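Local coordinates for putative conjugative transposon recombinase (Clostridium difficile, PDB 3G13) that probably carries out DNA strand exchange as a serine recombinase of a conjugative transposon, this chain being the N-terminal resolvase-type catalytic domain of a longer protein, at the interface of chains A and B. Sequence-based numbering; all coordinates share one arbitrary frame. Chains: chain A/B, Putative conjugative transposon recombinase.

Contacts 1 and 2 lie about 19 Å apart, between the centres of their C-alpha atoms, in one two-fold symmetric interface. In contact 1 helix 120-150 of chain A reaches the loop 55-57 and the 3-10 turn 84-86 of chain B; in contact 2 the corresponding helix of chain B packs against chain A. A:Ser131 and B:Ser85 in contact 1 have their counterparts B:Ser131 and A:Ser85 in contact 2, so they sample symmetry-related surfaces. The polar grip of contact 1 lies further along the helix than the mainly apolar packing of contact 2. Together they tie each long helix to the partner's catalytic domain, consistent with serine recombinase dimers.

Contact 1: the interface of chains A and B. Residues chain A 131, 134, 138; chain B 55-57, 85-86.
Carboxylate oxygen OE1 of A:Glu138 is gripped by two donors of chain B, B:Arg86 and B:Gln57. B:Arg86 NH1 lies 2.8 Å from A:Glu138 OE1 and meets the syn lone pair of that oxygen, although the oxygen stands somewhat out of the guanidinium plane. The amide nitrogen NE2 of B:Gln57 approaches the same A:Glu138 OE1 at 2.9 Å from the anti side, well out of the carboxylate plane.

The second oxygen, OE2, is also met by two donors, but one comes from each chain. B:Arg86 NH2 gives A:Glu138 OE2 a nearly straight bond of 2.8 Å, met on the syn side close to the guanidinium plane. The arginine therefore holds the carboxylate end-on, one terminal nitrogen to each oxygen, in a salt bridge whose two flat groups are turned 33° apart. From within chain A, A:Gln134 NE2 donates to the anti side of A:Glu138 OE2 at 2.7 Å, a link one helical turn long that should fix the carboxylate's rotation.

A:Glu138 projects with CG beside its backbone N (chi1 -57°) and then extends, carrying the carboxylate across to the partner. B:Gln57 instead bends at chi2 (-58°), which brings its amide to the carboxylate oxygen and toward the carbonyl of B:Ser85. Its NE2 also donates to the backbone carbonyl O of B:Ser85 at 2.9 Å, so one amide group bridges the glutamate and the short helical turn that carries B:Arg86. B:Ser85 CB covers one face of the guanidinium, offset toward its rim. At the margin, A:Glu138 CB packs on B:Gln57 CG at 3.8 Å, and a water joins A:Glu138 O to B:Gln57 N.

The site lies where helix 120-150 of chain A passes the loop 55-57 and the 3-10 turn 84-86 of chain B. B:Arg86 belongs to the conserved S-R-x-x-R segment of serine recombinases, so the partner's helix is joined directly to a likely active-site element.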
# COMPACT_ATOMS: atom_id res chain seq x y z
N SER A 131 -3.30 4.81 2.13
CA SER A 131 -3.85 4.00 3.22
C SER A 131 -2.73 3.33 4.00
O SER A 131 -2.76 3.30 5.22
CB SER A 131 -4.85 2.95 2.72
OG SER A 131 -6.10 3.59 2.53
N GLN A 134 -0.92 6.11 6.12
CA GLN A 134 -1.71 6.50 7.30
C GLN A 134 -1.52 5.49 8.43
O GLN A 134 -1.32 5.86 9.58
CB GLN A 134 -3.20 6.64 6.96
CG GLN A 134 -4.10 7.10 8.14
CD GLN A 134 -3.72 8.47 8.70
OE1 GLN A 134 -3.21 9.34 7.98
NE2 GLN A 134 -3.97 8.68 10.00
N GLU A 138 0.29 6.07 12.12
CA GLU A 138 -0.39 5.70 13.35
C GLU A 138 0.35 4.61 14.11
O GLU A 138 0.37 4.65 15.34
CB GLU A 138 -1.84 5.28 13.06
CG GLU A 138 -2.63 6.34 12.34
CD GLU A 138 -4.07 5.88 12.04
OE1 GLU A 138 -4.43 4.74 12.37
OE2 GLU A 138 -4.84 6.68 11.50
N GLY B 55 -8.80 6.68 14.88
CA GLY B 55 -7.64 7.43 14.41
C GLY B 55 -6.34 6.81 14.88
O GLY B 55 -5.29 7.44 14.84
N THR B 56 -6.38 5.55 15.33
CA THR B 56 -5.17 4.90 15.83
C THR B 56 -5.11 3.48 15.34
O THR B 56 -6.10 2.98 14.80
CB THR B 56 -5.09 4.82 17.38
OG1 THR B 56 -5.84 3.68 17.84
CG2 THR B 56 -5.57 6.11 18.06
N GLN B 57 -3.96 2.84 15.55
CA GLN B 57 -3.85 1.41 15.36
C GLN B 57 -3.94 0.65 16.70
O GLN B 57 -3.55 -0.51 16.79
CB GLN B 57 -2.54 1.05 14.67
CG GLN B 57 -2.43 1.56 13.23
CD GLN B 57 -3.55 1.04 12.35
OE1 GLN B 57 -3.76 -0.17 12.23
NE2 GLN B 57 -4.28 1.96 11.73
N SER B 85 -6.29 0.34 6.27
CA SER B 85 -5.74 0.86 7.53
C SER B 85 -6.59 0.47 8.75
O SER B 85 -6.22 0.78 9.88
CB SER B 85 -5.60 2.39 7.47
OG SER B 85 -6.89 2.99 7.31
N ARG B 86 -7.73 -0.18 8.52
CA ARG B 86 -8.58 -0.63 9.63
C ARG B 86 -8.85 -2.11 9.61
O ARG B 86 -9.87 -2.55 10.14
CB ARG B 86 -9.91 0.14 9.65
CG ARG B 86 -9.77 1.65 9.53
CD ARG B 86 -9.10 2.33 10.74
NE ARG B 86 -8.54 3.60 10.31
CZ ARG B 86 -7.56 4.26 10.94
NH1 ARG B 86 -7.06 3.80 12.07
NH2 ARG B 86 -7.10 5.41 10.42
O HOH W 1 -1.82 5.04 16.59

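Contact 2: the interface of chains A and B. Residues chain A 84-85, 113, 115, 125, 129; chain B 127-128, 131-132.
This is a largely apolar helix-packing interface with one polar anchor, in which helix 120-138 of chain B lies against helix 120-150 and neighbouring segments of chain A; it helps hold the two chains of the deposited assembly together. At its centre B:Val128 presents both methyls to chain A. Its CG2 meets A:Leu125 CD1 at 3.5 Å, a tight pair in which the side chains approach obliquely. The torsion of B:Val128 (chi1 169°) sets CG1 anti to the backbone N, and this methyl packs on A:Leu129 CD2 at 3.7 Å, with the two side chains at about a right angle. A:Ile115 CD1 supports the other methyl, lying 3.9 Å from B:Val128 CG2. One turn further on, the side chains of B:Val132 and A:Leu129 pass each other in opposite directions, with B:Val132 CG2 3.8 Å from A:Leu129 CD2.

The polar anchor is A:Glu113, whose carboxylate oxygen OE2 is met from both chains. The hydroxyl OG of B:Ser131 lies 2.8 Å from A:Glu113 OE2, at its anti lone pair. The same hydroxyl is also within hydrogen-bonding distance of the carbonyl O of B:Val127 one turn back, so its one proton must be shared or alternate between the two acceptors. The backbone N of A:Ile84 reaches A:Glu113 OE2 at 2.9 Å on the syn side, although well out of the carboxylate plane. This bond may help polarise the oxygen, since A:Ile84 N stands at the start of helix 84-87. A:Glu113 is bent at chi2 (86°), which turns its carboxylate to B:Ser131 and to A:Ile84 N, while its CG faces CG2 of B:Val127, a valine whose methyl placement is doubtful. The terminal methyl of A:Ile84 closes the side, with CD1 3.7 Å from B:Ser131 CB.

By seating the partner helix beside segments 84-87 and 113-115, the site probably helps set how the two catalytic domains are placed relative to each other in the dimer.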
# COMPACT_ATOMS: atom_id res chain seq x y z
N ILE A 84 9.39 0.21 -7.24
CA ILE A 84 9.07 1.17 -6.19
C ILE A 84 10.19 1.29 -5.12
O ILE A 84 10.48 2.39 -4.64
CB ILE A 84 7.68 0.82 -5.52
CG1 ILE A 84 6.53 1.19 -6.47
CG2 ILE A 84 7.53 1.56 -4.20
CD1 ILE A 84 5.19 0.46 -6.24
N SER A 85 10.77 0.15 -4.74
CA SER A 85 11.82 0.07 -3.71
C SER A 85 13.11 0.83 -4.06
O SER A 85 13.87 1.24 -3.16
CB SER A 85 12.12 -1.39 -3.40
OG SER A 85 12.64 -2.03 -4.57
N GLU A 113 6.65 -3.72 -11.37
CA GLU A 113 5.23 -3.67 -11.01
C GLU A 113 4.32 -3.46 -12.24
O GLU A 113 3.16 -3.79 -12.18
CB GLU A 113 4.98 -2.53 -10.02
CG GLU A 113 5.63 -2.71 -8.66
CD GLU A 113 7.08 -2.21 -8.63
OE1 GLU A 113 7.63 -1.88 -9.72
OE2 GLU A 113 7.65 -2.14 -7.52
N ILE A 115 3.49 -0.41 -13.82
CA ILE A 115 2.50 0.64 -13.50
C ILE A 115 3.02 1.95 -14.02
O ILE A 115 4.17 2.33 -13.70
CB ILE A 115 2.23 0.79 -11.95
CG1 ILE A 115 1.71 -0.52 -11.33
CG2 ILE A 115 1.25 1.94 -11.71
CD1 ILE A 115 1.61 -0.53 -9.74
N LEU A 125 -2.70 2.96 -7.23
CA LEU A 125 -1.41 2.90 -6.53
C LEU A 125 -1.39 3.93 -5.42
O LEU A 125 -1.10 3.60 -4.26
CB LEU A 125 -0.23 3.08 -7.51
CG LEU A 125 1.14 3.39 -6.90
CD1 LEU A 125 1.66 2.14 -6.25
CD2 LEU A 125 2.10 3.85 -8.03
N LEU A 129 -1.16 3.39 -1.43
CA LEU A 129 -0.04 4.02 -0.69
C LEU A 129 -0.51 5.01 0.39
O LEU A 129 0.12 5.07 1.42
CB LEU A 129 0.94 4.73 -1.61
CG LEU A 129 1.68 3.89 -2.65
CD1 LEU A 129 2.67 4.75 -3.44
CD2 LEU A 129 2.33 2.71 -1.99
N VAL B 127 0.53 -6.64 -5.58
CA VAL B 127 1.85 -6.13 -6.05
C VAL B 127 2.33 -4.86 -5.37
O VAL B 127 3.48 -4.76 -5.06
CB VAL B 127 2.12 -6.11 -7.65
CG1 VAL B 127 1.02 -6.69 -8.49
CG2 VAL B 127 2.70 -4.75 -8.15
N VAL B 128 1.47 -3.89 -5.12
CA VAL B 128 1.87 -2.63 -4.47
C VAL B 128 2.31 -2.91 -3.01
O VAL B 128 3.34 -2.40 -2.55
CB VAL B 128 0.74 -1.57 -4.53
CG1 VAL B 128 1.06 -0.40 -3.65
CG2 VAL B 128 0.51 -1.13 -6.00
N SER B 131 5.67 -4.56 -3.00
CA SER B 131 6.67 -3.49 -3.23
C SER B 131 6.96 -2.64 -1.97
O SER B 131 8.12 -2.34 -1.66
CB SER B 131 6.22 -2.59 -4.37
OG SER B 131 6.13 -3.36 -5.54
N VAL B 132 5.92 -2.28 -1.24
CA VAL B 132 6.10 -1.59 0.03
C VAL B 132 6.94 -2.45 0.99
O VAL B 132 7.88 -1.94 1.59
CB VAL B 132 4.76 -1.18 0.71
CG1 VAL B 132 5.00 -0.81 2.19
CG2 VAL B 132 4.12 -0.03 -0.02